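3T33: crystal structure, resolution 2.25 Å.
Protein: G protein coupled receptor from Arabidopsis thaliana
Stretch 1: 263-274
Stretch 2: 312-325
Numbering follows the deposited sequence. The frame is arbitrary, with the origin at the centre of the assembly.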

# COMPACT_ATOMS: atom_id res chain seq x y z
N MET A 263 -9.92 -0.31 18.57
CA MET A 263 -8.82 -1.17 18.10
C MET A 263 -7.51 -1.02 18.89
O MET A 263 -6.81 -1.99 19.18
CB MET A 263 -8.56 -0.88 16.63
CG MET A 263 -9.70 -1.34 15.68
SD MET A 263 -9.37 -1.12 13.88
CE MET A 263 -8.65 -2.70 13.63
N ILE A 264 -7.17 0.21 19.25
CA ILE A 264 -5.97 0.46 20.02
C ILE A 264 -6.08 -0.25 21.37
O ILE A 264 -5.27 -1.13 21.70
CB ILE A 264 -5.69 2.00 20.12
CG1 ILE A 264 -5.36 2.53 18.72
CG2 ILE A 264 -4.53 2.33 21.11
CD1 ILE A 264 -5.30 4.01 18.61
N GLN A 265 -7.15 0.07 22.11
CA GLN A 265 -7.38 -0.46 23.48
C GLN A 265 -7.47 -1.99 23.51
O GLN A 265 -7.42 -2.59 24.58
CB GLN A 265 -8.65 0.14 24.09
CG GLN A 265 -8.74 1.69 24.02
CD GLN A 265 -10.15 2.25 24.36
OE1 GLN A 265 -10.50 3.39 23.97
NE2 GLN A 265 -10.95 1.47 25.12
N ASN A 266 -7.56 -2.62 22.34
CA ASN A 266 -7.94 -4.02 22.30
C ASN A 266 -7.00 -4.91 21.51
O ASN A 266 -7.36 -6.04 21.14
CB ASN A 266 -9.35 -4.16 21.76
CG ASN A 266 -10.38 -4.02 22.85
OD1 ASN A 266 -10.44 -4.87 23.71
ND2 ASN A 266 -11.18 -2.94 22.83
N ARG A 267 -5.80 -4.40 21.27
CA ARG A 267 -4.74 -5.12 20.57
C ARG A 267 -4.08 -6.16 21.48
O ARG A 267 -4.34 -6.20 22.69
CB ARG A 267 -3.70 -4.11 20.03
CG ARG A 267 -2.98 -3.36 21.12
CD ARG A 267 -2.24 -2.08 20.70
NE ARG A 267 -1.34 -1.73 21.79
CZ ARG A 267 -0.75 -0.56 22.02
NH1 ARG A 267 -0.94 0.47 21.23
NH2 ARG A 267 0.02 -0.43 23.08
N PHE A 268 -3.24 -7.02 20.90
CA PHE A 268 -2.52 -8.00 21.67
C PHE A 268 -1.58 -7.42 22.76
O PHE A 268 -1.12 -6.26 22.68
CB PHE A 268 -1.77 -8.96 20.73
CG PHE A 268 -2.68 -9.83 19.90
CD1 PHE A 268 -3.60 -10.71 20.51
CD2 PHE A 268 -2.62 -9.78 18.49
CE1 PHE A 268 -4.44 -11.53 19.74
CE2 PHE A 268 -3.46 -10.57 17.70
CZ PHE A 268 -4.38 -11.45 18.32
N PRO A 269 -1.31 -8.22 23.83
CA PRO A 269 -0.24 -7.84 24.76
C PRO A 269 1.11 -7.52 24.04
O PRO A 269 1.88 -6.69 24.53
CB PRO A 269 -0.12 -9.07 25.68
CG PRO A 269 -1.05 -10.20 25.06
CD PRO A 269 -2.10 -9.37 24.32
N SER A 270 1.39 -8.18 22.92
CA SER A 270 2.58 -7.85 22.11
C SER A 270 2.52 -6.50 21.34
O SER A 270 3.56 -6.02 20.85
CB SER A 270 2.86 -8.97 21.10
OG SER A 270 1.93 -8.86 20.05
N GLY A 271 1.32 -5.89 21.24
CA GLY A 271 1.14 -4.62 20.53
C GLY A 271 0.68 -4.83 19.07
O GLY A 271 0.22 -3.89 18.42
N ASN A 272 0.83 -6.04 18.55
CA ASN A 272 0.19 -6.44 17.30
C ASN A 272 -1.33 -6.39 17.38
O ASN A 272 -1.90 -6.29 18.48
CB ASN A 272 0.70 -7.81 16.82
CG ASN A 272 0.31 -8.10 15.33
OD1 ASN A 272 0.27 -9.25 14.90
ND2 ASN A 272 0.01 -7.05 14.58
N TYR A 273 -1.97 -6.34 16.20
CA TYR A 273 -3.44 -6.19 16.06
C TYR A 273 -4.07 -7.53 15.58
O TYR A 273 -3.49 -8.26 14.75
CB TYR A 273 -3.79 -5.04 15.09
CG TYR A 273 -3.56 -3.71 15.72
CD1 TYR A 273 -2.27 -3.19 15.87
CD2 TYR A 273 -4.63 -2.97 16.27
CE1 TYR A 273 -2.05 -1.96 16.49
CE2 TYR A 273 -4.43 -1.76 16.91
CZ TYR A 273 -3.12 -1.26 17.03
OH TYR A 273 -2.89 -0.07 17.66
N LEU A 274 -5.23 -7.84 16.13
CA LEU A 274 -6.02 -9.01 15.75
C LEU A 274 -6.32 -9.00 14.27
O LEU A 274 -6.63 -7.95 13.72
CB LEU A 274 -7.36 -8.98 16.50
CG LEU A 274 -7.38 -9.40 17.98
CD1 LEU A 274 -6.32 -8.63 18.85
CD2 LEU A 274 -8.84 -9.25 18.57
N GLU A 312 1.14 8.08 19.07
CA GLU A 312 1.90 7.14 19.86
C GLU A 312 1.56 5.73 19.46
O GLU A 312 2.45 4.85 19.43
CB GLU A 312 1.67 7.35 21.37
CG GLU A 312 2.40 8.59 21.97
CD GLU A 312 2.30 8.66 23.52
OE1 GLU A 312 1.50 7.87 24.11
OE2 GLU A 312 3.03 9.49 24.15
N ALA A 313 0.28 5.51 19.16
CA ALA A 313 -0.18 4.20 18.73
C ALA A 313 0.47 3.80 17.39
O ALA A 313 0.89 2.65 17.21
CB ALA A 313 -1.70 4.18 18.64
N ALA A 314 0.56 4.77 16.47
CA ALA A 314 1.27 4.59 15.18
C ALA A 314 2.71 4.19 15.43
O ALA A 314 3.19 3.24 14.81
CB ALA A 314 1.22 5.86 14.32
N MET A 315 3.39 4.89 16.36
CA MET A 315 4.79 4.62 16.65
C MET A 315 4.90 3.26 17.23
O MET A 315 5.82 2.51 16.89
CB MET A 315 5.45 5.69 17.56
CG MET A 315 5.71 7.06 16.84
SD MET A 315 6.43 8.52 17.74
CE MET A 315 5.44 8.57 19.20
N GLU A 316 3.95 2.88 18.06
CA GLU A 316 4.01 1.56 18.71
C GLU A 316 3.78 0.42 17.76
O GLU A 316 4.37 -0.66 17.91
CB GLU A 316 2.98 1.48 19.84
CG GLU A 316 3.32 2.35 21.01
CD GLU A 316 2.42 2.06 22.24
OE1 GLU A 316 1.96 3.05 22.88
OE2 GLU A 316 2.17 0.86 22.57
N ALA A 317 2.87 0.63 16.81
CA ALA A 317 2.65 -0.31 15.72
C ALA A 317 3.94 -0.45 14.88
O ALA A 317 4.30 -1.55 14.48
CB ALA A 317 1.46 0.14 14.86
N GLY A 318 4.66 0.66 14.67
CA GLY A 318 5.97 0.65 14.04
C GLY A 318 7.02 -0.22 14.71
O GLY A 318 7.89 -0.80 14.02
N GLU A 319 6.97 -0.32 16.05
CA GLU A 319 7.92 -1.21 16.78
C GLU A 319 7.62 -2.67 16.54
O GLU A 319 8.51 -3.48 16.44
CB GLU A 319 7.89 -0.94 18.28
CG GLU A 319 8.25 0.47 18.65
CD GLU A 319 9.69 0.81 18.28
OE1 GLU A 319 10.57 -0.04 18.45
OE2 GLU A 319 9.93 1.93 17.83
N VAL A 320 6.36 -3.04 16.45
CA VAL A 320 6.01 -4.42 16.11
C VAL A 320 6.50 -4.81 14.72
O VAL A 320 7.07 -5.90 14.49
CB VAL A 320 4.51 -4.52 16.13
CG1 VAL A 320 4.06 -5.93 15.67
CG2 VAL A 320 4.01 -4.12 17.53
N VAL A 321 6.29 -3.91 13.76
CA VAL A 321 6.90 -4.09 12.41
C VAL A 321 8.45 -4.15 12.48
O VAL A 321 9.10 -5.04 11.88
CB VAL A 321 6.41 -3.01 11.45
CG1 VAL A 321 6.80 -3.39 10.01
CG2 VAL A 321 4.88 -2.92 11.57
N TRP A 322 9.05 -3.26 13.25
CA TRP A 322 10.51 -3.31 13.33
C TRP A 322 11.02 -4.65 13.85
O TRP A 322 12.02 -5.17 13.33
CB TRP A 322 11.08 -2.11 14.09
CG TRP A 322 12.56 -2.03 14.15
CD1 TRP A 322 13.31 -2.03 15.27
CD2 TRP A 322 13.49 -1.89 13.04
NE1 TRP A 322 14.64 -1.94 14.94
CE2 TRP A 322 14.78 -1.84 13.59
CE3 TRP A 322 13.35 -1.82 11.64
CZ2 TRP A 322 15.96 -1.70 12.79
CZ3 TRP A 322 14.52 -1.69 10.83
CH2 TRP A 322 15.80 -1.63 11.42
N SER A 323 10.36 -5.24 14.85
CA SER A 323 10.90 -6.53 15.31
C SER A 323 10.36 -7.76 14.62
O SER A 323 11.08 -8.75 14.48
CB SER A 323 10.79 -6.69 16.84
OG SER A 323 9.49 -7.05 17.21
N ARG A 324 9.13 -7.72 14.15
CA ARG A 324 8.57 -8.93 13.55
C ARG A 324 8.21 -8.77 12.07
O ARG A 324 7.67 -9.71 11.47
CB ARG A 324 7.33 -9.37 14.33
CG ARG A 324 7.56 -9.82 15.81
CD ARG A 324 6.23 -9.76 16.63
NE ARG A 324 5.27 -10.76 16.15
CZ ARG A 324 4.01 -10.84 16.54
NH1 ARG A 324 3.49 -10.01 17.45
NH2 ARG A 324 3.25 -11.80 16.02
N GLY A 325 8.53 -7.61 11.48
CA GLY A 325 7.96 -7.22 10.20
C GLY A 325 8.78 -7.65 9.03
O GLY A 325 8.40 -7.48 7.88
O HOH W 1 -0.25 0.32 18.20

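The first stretch packs along one side of the helix that runs through the second, where Ala-313, Glu-316, Ala-317, Val-320 and Arg-324 meet the end of a second helix and the turn that follows it; together they bury 399 Å².

At one end, Ile-264 (chi1 m, chi2 t) extends its chain toward the helix, and its CD1 lies 3.6 Å from CB of Ala-313. The small, buried methyl of Ala-313 leaves room for the longer isoleucine side chain, which spans a gap of 7.0 Å between CA of Ile-264 and CA of Ala-313.

Arg-267 provides the charged contact. Its chi1 is p, while chi2 and chi3 are both t, so the chain is nearly straight beyond CG and carries the guanidinium out to Glu-316. The glutamate reaches back with chi1 m and chi2 t, and NH2 of Arg-267 forms a salt bridge with OE2 of Glu-316 at 2.6 Å. The distance is short, but the N-H...O angle of 122° makes the hydrogen bond weak.

The type I turn from Phe-268 to Gly-271 presents its backbone to Val-320. With chi1 t, Val-320 places CG2 3.7 Å from C of Gly-271 and CG1 4.0 Å from CB of Asn-272. Glycine suits this site: a CB would lie 3.4 Å from CG2 of Val-320, and the backbone angles (96°/-17°) would also jam it against the preceding carbonyl oxygen.

Ser-270 adopts chi1 p, allowing OG to accept a weak hydrogen bond from N of Asn-272 (3.4 Å). The same OG lies 3.2 Å from NH1 of Arg-324, near the guanidinium plane; the arginine bends at chi3 (p) along its way to the turn.

Tyr-273 (chi1 m) leaves its backbone sideways, yet its ring reaches the helix, with CE1 4.4 Å from CB of Ala-317. Beyond the ring, water 1 links OH of Tyr-273 (2.7 Å) to O of Ala-313 (2.8 Å), donating to the carbonyl.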